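Local atomic coordinates of probable secreted solute-binding lipoprotein (Streptomyces coelicolor, PDB entry 3I3V), a protein that probably binds a solute outside the cell and delivers it to a membrane transporter, as other extracellular solute-binding lipoproteins do. Residues V116-V128 against T280-I292. Sequence-based numbering, arbitrary orientation.
Sequences VRAFPYFATNWPV and TVIRAYTLIGFWI
Thr124 and Trp126 pair with Ala284 and Ile282 in an antiparallel ladder, and Phe119 and Phe290 form a separate antiparallel pair. Between the ladders the register shifts by one residue. The paired segments cross from one lobe to the other of a periplasmic-binding-protein fold, consistent with the hinge strands of this family. Phe119 N donates a hydrogen bond to Phe290 O at 2.8 Å, and Phe290 N donates one to Phe119 O. Trp126 N donates a hydrogen bond to Ile282 O at 2.7 Å. Between the ladders Phe122 N donates a hydrogen bond to Ile288 O at 3.1 Å, and a water accepts from Tyr121 N beside it.

Phe290 turns its edge to the face of Tyr121, with ring planes at 61°. CG of Tyr121 is roughly anti to its backbone N (chi1 -153°), which carries the ring toward Phe290, whose CE2 lies over one face. Ala118 CB makes a CH-pi contact squarely over the five-membered ring of Trp291, 3.5 Å from its centroid. Trp291 NE1 donates a hydrogen bond to Val70 O. A serine in place of Trp291 would probably leave Ala118 CB without its ring face and Val70 O without this donor. In the 122-126/280-284 ladder, Ile282 CD1 makes a CH-pi contact over one face of Trp126, 4.2 Å from the centroid of its five-membered ring.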
loop_
_atom_site.group_PDB
_atom_site.type_symbol
_atom_site.label_atom_id
_atom_site.label_comp_id
_atom_site.label_asym_id
_atom_site.label_seq_id
_atom_site.Cartn_x
_atom_site.Cartn_y
_atom_site.Cartn_z
ATOM N N VAL C 116 -32.736 13.954 -31.637
ATOM C CA VAL C 116 -32.091 15.262 -31.660
ATOM C C VAL C 116 -31.651 15.536 -33.093
ATOM O O VAL C 116 -30.763 14.866 -33.620
ATOM C CB VAL C 116 -30.880 15.306 -30.727
ATOM C CG1 VAL C 116 -30.274 16.712 -30.734
ATOM C CG2 VAL C 116 -31.313 14.922 -29.315
ATOM N N ARG C 117 -32.287 16.517 -33.723
ATOM C CA ARG C 117 -31.992 16.852 -35.109
ATOM C C ARG C 117 -30.532 17.201 -35.360
ATOM O O ARG C 117 -29.935 16.744 -36.340
ATOM C CB ARG C 117 -32.868 18.014 -35.560
ATOM C CG ARG C 117 -34.339 17.831 -35.265
ATOM C CD ARG C 117 -35.083 19.104 -35.589
ATOM N NE ARG C 117 -36.422 19.127 -35.017
ATOM C CZ ARG C 117 -37.514 18.688 -35.632
ATOM N NH1 ARG C 117 -37.433 18.182 -36.856
ATOM N NH2 ARG C 117 -38.693 18.772 -35.024
ATOM N N ALA C 118 -29.958 18.018 -34.479
ATOM C CA ALA C 118 -28.568 18.431 -34.644
ATOM C C ALA C 118 -27.895 18.855 -33.350
ATOM O O ALA C 118 -28.526 18.925 -32.305
ATOM C CB ALA C 118 -28.499 19.575 -35.653
ATOM N N PHE C 119 -26.593 19.113 -33.428
ATOM C CA PHE C 119 -25.849 19.585 -32.268
ATOM C C PHE C 119 -26.105 21.088 -32.225
ATOM O O PHE C 119 -25.777 21.804 -33.171
ATOM C CB PHE C 119 -24.341 19.335 -32.435
ATOM C CG PHE C 119 -23.909 17.910 -32.211
ATOM C CD1 PHE C 119 -23.949 16.984 -33.239
ATOM C CD2 PHE C 119 -23.409 17.511 -30.975
ATOM C CE1 PHE C 119 -23.493 15.682 -33.046
ATOM C CE2 PHE C 119 -22.952 16.208 -30.776
ATOM C CZ PHE C 119 -22.994 15.295 -31.812
ATOM N N PRO C 120 -26.711 21.583 -31.140
ATOM C CA PRO C 120 -26.968 23.022 -31.074
ATOM C C PRO C 120 -25.644 23.784 -31.010
ATOM O O PRO C 120 -24.628 23.250 -30.564
ATOM C CB PRO C 120 -27.782 23.170 -29.787
ATOM C CG PRO C 120 -28.449 21.829 -29.646
ATOM C CD PRO C 120 -27.309 20.899 -29.988
ATOM N N TYR C 121 -25.649 25.028 -31.475
ATOM C CA TYR C 121 -24.430 25.823 -31.439
ATOM C C TYR C 121 -24.727 27.309 -31.355
ATOM O O TYR C 121 -24.375 27.940 -30.367
ATOM C CB TYR C 121 -23.560 25.508 -32.658
ATOM C CG TYR C 121 -22.085 25.735 -32.409
ATOM C CD1 TYR C 121 -21.453 25.160 -31.310
ATOM C CD2 TYR C 121 -21.324 26.517 -33.270
ATOM C CE1 TYR C 121 -20.102 25.357 -31.074
ATOM C CE2 TYR C 121 -19.970 26.722 -33.045
ATOM C CZ TYR C 121 -19.364 26.138 -31.942
ATOM O OH TYR C 121 -18.026 26.345 -31.700
ATOM N N PHE C 122 -25.378 27.870 -32.371
ATOM C CA PHE C 122 -25.701 29.297 -32.355
ATOM C C PHE C 122 -27.060 29.612 -31.740
ATOM O O PHE C 122 -28.012 28.828 -31.841
ATOM C CB PHE C 122 -25.624 29.872 -33.774
ATOM C CG PHE C 122 -24.224 30.183 -34.227
ATOM C CD1 PHE C 122 -23.129 29.716 -33.511
ATOM C CD2 PHE C 122 -23.999 30.942 -35.372
ATOM C CE1 PHE C 122 -21.837 29.994 -33.924
ATOM C CE2 PHE C 122 -22.704 31.226 -35.793
ATOM C CZ PHE C 122 -21.616 30.747 -35.060
ATOM N N ALA C 123 -27.147 30.770 -31.101
ATOM C CA ALA C 123 -28.387 31.189 -30.465
ATOM C C ALA C 123 -28.595 32.685 -30.633
ATOM O O ALA C 123 -27.768 33.373 -31.231
ATOM C CB ALA C 123 -28.362 30.838 -28.981
ATOM N N THR C 124 -29.711 33.183 -30.112
ATOM C CA THR C 124 -29.989 34.604 -30.191
ATOM C C THR C 124 -30.605 35.104 -28.906
ATOM O O THR C 124 -31.466 34.443 -28.317
ATOM C CB THR C 124 -30.975 34.959 -31.313
ATOM O OG1 THR C 124 -30.496 34.458 -32.564
ATOM C CG2 THR C 124 -31.132 36.472 -31.396
ATOM N N ASN C 125 -30.120 36.261 -28.467
ATOM C CA ASN C 125 -30.640 36.944 -27.298
ATOM C C ASN C 125 -31.272 38.144 -27.981
ATOM O O ASN C 125 -30.617 38.820 -28.773
ATOM C CB ASN C 125 -29.524 37.392 -26.363
ATOM C CG ASN C 125 -29.578 36.687 -25.025
ATOM O OD1 ASN C 125 -28.973 35.630 -24.840
ATOM N ND2 ASN C 125 -30.322 37.262 -24.084
ATOM N N TRP C 126 -32.542 38.392 -27.695
ATOM C CA TRP C 126 -33.291 39.480 -28.325
ATOM C C TRP C 126 -33.932 40.326 -27.229
ATOM O O TRP C 126 -35.132 40.215 -26.979
ATOM C CB TRP C 126 -34.379 38.854 -29.200
ATOM C CG TRP C 126 -34.969 39.694 -30.283
ATOM C CD1 TRP C 126 -35.422 40.979 -30.189
ATOM C CD2 TRP C 126 -35.272 39.258 -31.612
ATOM N NE1 TRP C 126 -35.996 41.369 -31.377
ATOM C CE2 TRP C 126 -35.920 40.330 -32.267
ATOM C CE3 TRP C 126 -35.063 38.061 -32.313
ATOM C CZ2 TRP C 126 -36.357 40.240 -33.593
ATOM C CZ3 TRP C 126 -35.496 37.970 -33.633
ATOM C CH2 TRP C 126 -36.138 39.053 -34.258
ATOM N N PRO C 127 -33.144 41.189 -26.566
ATOM C CA PRO C 127 -33.663 42.040 -25.489
ATOM C C PRO C 127 -34.149 43.441 -25.888
ATOM O O PRO C 127 -34.210 43.794 -27.068
ATOM C CB PRO C 127 -32.482 42.111 -24.537
ATOM C CG PRO C 127 -31.330 42.261 -25.522
ATOM C CD PRO C 127 -31.670 41.250 -26.617
ATOM N N VAL C 128 -34.480 44.232 -24.871
ATOM C CA VAL C 128 -34.934 45.602 -25.053
ATOM C C VAL C 128 -33.849 46.557 -24.556
ATOM O O VAL C 128 -33.417 46.474 -23.405
ATOM C CB VAL C 128 -36.232 45.881 -24.257
ATOM C CG1 VAL C 128 -36.738 47.272 -24.575
ATOM C CG2 VAL C 128 -37.291 44.845 -24.594
ATOM N N THR C 280 -39.989 40.456 -20.277
ATOM C CA THR C 280 -39.653 39.464 -21.289
ATOM C C THR C 280 -38.637 39.844 -22.354
ATOM O O THR C 280 -38.556 40.995 -22.779
ATOM C CB THR C 280 -40.926 39.011 -22.038
ATOM O OG1 THR C 280 -41.402 40.089 -22.851
ATOM C CG2 THR C 280 -42.027 38.620 -21.059
ATOM N N VAL C 281 -37.869 38.846 -22.783
ATOM C CA VAL C 281 -36.894 39.010 -23.852
ATOM C C VAL C 281 -37.002 37.750 -24.714
ATOM O O VAL C 281 -37.255 36.665 -24.201
ATOM C CB VAL C 281 -35.428 39.128 -23.327
ATOM C CG1 VAL C 281 -35.334 40.215 -22.269
ATOM C CG2 VAL C 281 -34.945 37.796 -22.783
ATOM N N ILE C 282 -36.832 37.898 -26.024
ATOM C CA ILE C 282 -36.891 36.758 -26.936
ATOM C C ILE C 282 -35.563 36.005 -26.942
ATOM O O ILE C 282 -34.498 36.612 -26.953
ATOM C CB ILE C 282 -37.180 37.198 -28.403
ATOM C CG1 ILE C 282 -38.610 37.707 -28.535
ATOM C CG2 ILE C 282 -36.949 36.032 -29.367
ATOM C CD1 ILE C 282 -38.958 38.176 -29.945
ATOM N N ARG C 283 -35.638 34.682 -26.917
ATOM C CA ARG C 283 -34.449 33.848 -26.984
ATOM C C ARG C 283 -34.785 32.636 -27.845
ATOM O O ARG C 283 -35.805 31.976 -27.631
ATOM C CB ARG C 283 -33.989 33.397 -25.590
ATOM C CG ARG C 283 -33.366 34.510 -24.743
ATOM C CD ARG C 283 -32.784 33.992 -23.423
ATOM N NE ARG C 283 -31.505 33.288 -23.582
ATOM C CZ ARG C 283 -30.902 32.597 -22.611
ATOM N NH1 ARG C 283 -31.458 32.509 -21.409
ATOM N NH2 ARG C 283 -29.739 31.991 -22.838
ATOM N N ALA C 284 -33.937 32.371 -28.834
ATOM C CA ALA C 284 -34.102 31.237 -29.737
ATOM C C ALA C 284 -32.757 30.509 -29.734
ATOM O O ALA C 284 -31.701 31.147 -29.696
ATOM C CB ALA C 284 -34.448 31.724 -31.144
ATOM N N TYR C 285 -32.794 29.180 -29.762
ATOM C CA TYR C 285 -31.573 28.390 -29.734
ATOM C C TYR C 285 -31.436 27.540 -30.983
ATOM O O TYR C 285 -30.649 26.591 -31.003
ATOM C CB TYR C 285 -31.585 27.474 -28.514
ATOM C CG TYR C 285 -31.773 28.199 -27.201
ATOM C CD1 TYR C 285 -30.728 28.923 -26.623
ATOM C CD2 TYR C 285 -33.006 28.193 -26.554
ATOM C CE1 TYR C 285 -30.907 29.628 -25.432
ATOM C CE2 TYR C 285 -33.196 28.892 -25.364
ATOM C CZ TYR C 285 -32.142 29.612 -24.812
ATOM O OH TYR C 285 -32.345 30.344 -23.664
ATOM N N THR C 286 -32.186 27.871 -32.029
ATOM C CA THR C 286 -32.126 27.068 -33.237
ATOM C C THR C 286 -31.534 27.709 -34.474
ATOM O O THR C 286 -31.975 27.451 -35.593
ATOM C CB THR C 286 -33.508 26.463 -33.583
ATOM O OG1 THR C 286 -34.507 27.491 -33.589
ATOM C CG2 THR C 286 -33.869 25.377 -32.573
ATOM N N LEU C 287 -30.534 28.556 -34.262
ATOM C CA LEU C 287 -29.811 29.164 -35.369
ATOM C C LEU C 287 -28.797 28.068 -35.723
ATOM O O LEU C 287 -28.811 26.993 -35.106
ATOM C CB LEU C 287 -29.109 30.448 -34.925
ATOM C CG LEU C 287 -30.000 31.696 -34.989
ATOM C CD1 LEU C 287 -31.191 31.528 -34.065
ATOM C CD2 LEU C 287 -29.192 32.932 -34.614
ATOM N N ILE C 288 -27.930 28.321 -36.696
ATOM C CA ILE C 288 -26.952 27.328 -37.139
ATOM C C ILE C 288 -26.546 26.231 -36.138
ATOM O O ILE C 288 -26.074 26.505 -35.038
ATOM C CB ILE C 288 -25.693 28.024 -37.671
ATOM C CG1 ILE C 288 -26.061 28.824 -38.924
ATOM C CG2 ILE C 288 -24.606 26.995 -37.978
ATOM C CD1 ILE C 288 -24.881 29.447 -39.634
ATOM N N GLY C 289 -26.763 24.981 -36.542
ATOM C CA GLY C 289 -26.412 23.837 -35.720
ATOM C C GLY C 289 -25.634 22.849 -36.575
ATOM O O GLY C 289 -25.590 23.009 -37.800
ATOM N N PHE C 290 -25.023 21.841 -35.942
ATOM C CA PHE C 290 -24.236 20.822 -36.649
ATOM C C PHE C 290 -25.066 19.567 -36.960
ATOM O O PHE C 290 -25.563 18.903 -36.048
ATOM C CB PHE C 290 -23.017 20.402 -35.800
ATOM C CG PHE C 290 -21.970 21.483 -35.636
ATOM C CD1 PHE C 290 -21.061 21.761 -36.654
ATOM C CD2 PHE C 290 -21.882 22.213 -34.446
ATOM C CE1 PHE C 290 -20.072 22.748 -36.493
ATOM C CE2 PHE C 290 -20.901 23.196 -34.284
ATOM C CZ PHE C 290 -19.995 23.461 -35.311
ATOM N N TRP C 291 -25.203 19.230 -38.242
ATOM C CA TRP C 291 -25.962 18.045 -38.627
ATOM C C TRP C 291 -25.004 16.997 -39.185
ATOM O O TRP C 291 -23.989 17.344 -39.795
ATOM C CB TRP C 291 -27.009 18.383 -39.696
ATOM C CG TRP C 291 -27.961 19.478 -39.322
ATOM C CD1 TRP C 291 -27.648 20.779 -39.043
ATOM C CD2 TRP C 291 -29.392 19.386 -39.252
ATOM N NE1 TRP C 291 -28.794 21.503 -38.810
ATOM C CE2 TRP C 291 -29.878 20.675 -38.933
ATOM C CE3 TRP C 291 -30.311 18.341 -39.430
ATOM C CZ2 TRP C 291 -31.242 20.948 -38.791
ATOM C CZ3 TRP C 291 -31.664 18.612 -39.290
ATOM C CH2 TRP C 291 -32.118 19.904 -38.975
ATOM N N ILE C 292 -25.317 15.720 -38.978
ATOM C CA ILE C 292 -24.457 14.664 -39.504
ATOM C C ILE C 292 -25.188 13.865 -40.575
ATOM O O ILE C 292 -26.293 13.384 -40.357
ATOM C CB ILE C 292 -23.984 13.703 -38.398
ATOM C CG1 ILE C 292 -23.182 14.479 -37.349
ATOM C CG2 ILE C 292 -23.123 12.589 -39.009
ATOM C CD1 ILE C 292 -22.520 13.597 -36.313
HETATM O O HOH W 1 -27.863 25.918 -32.489
#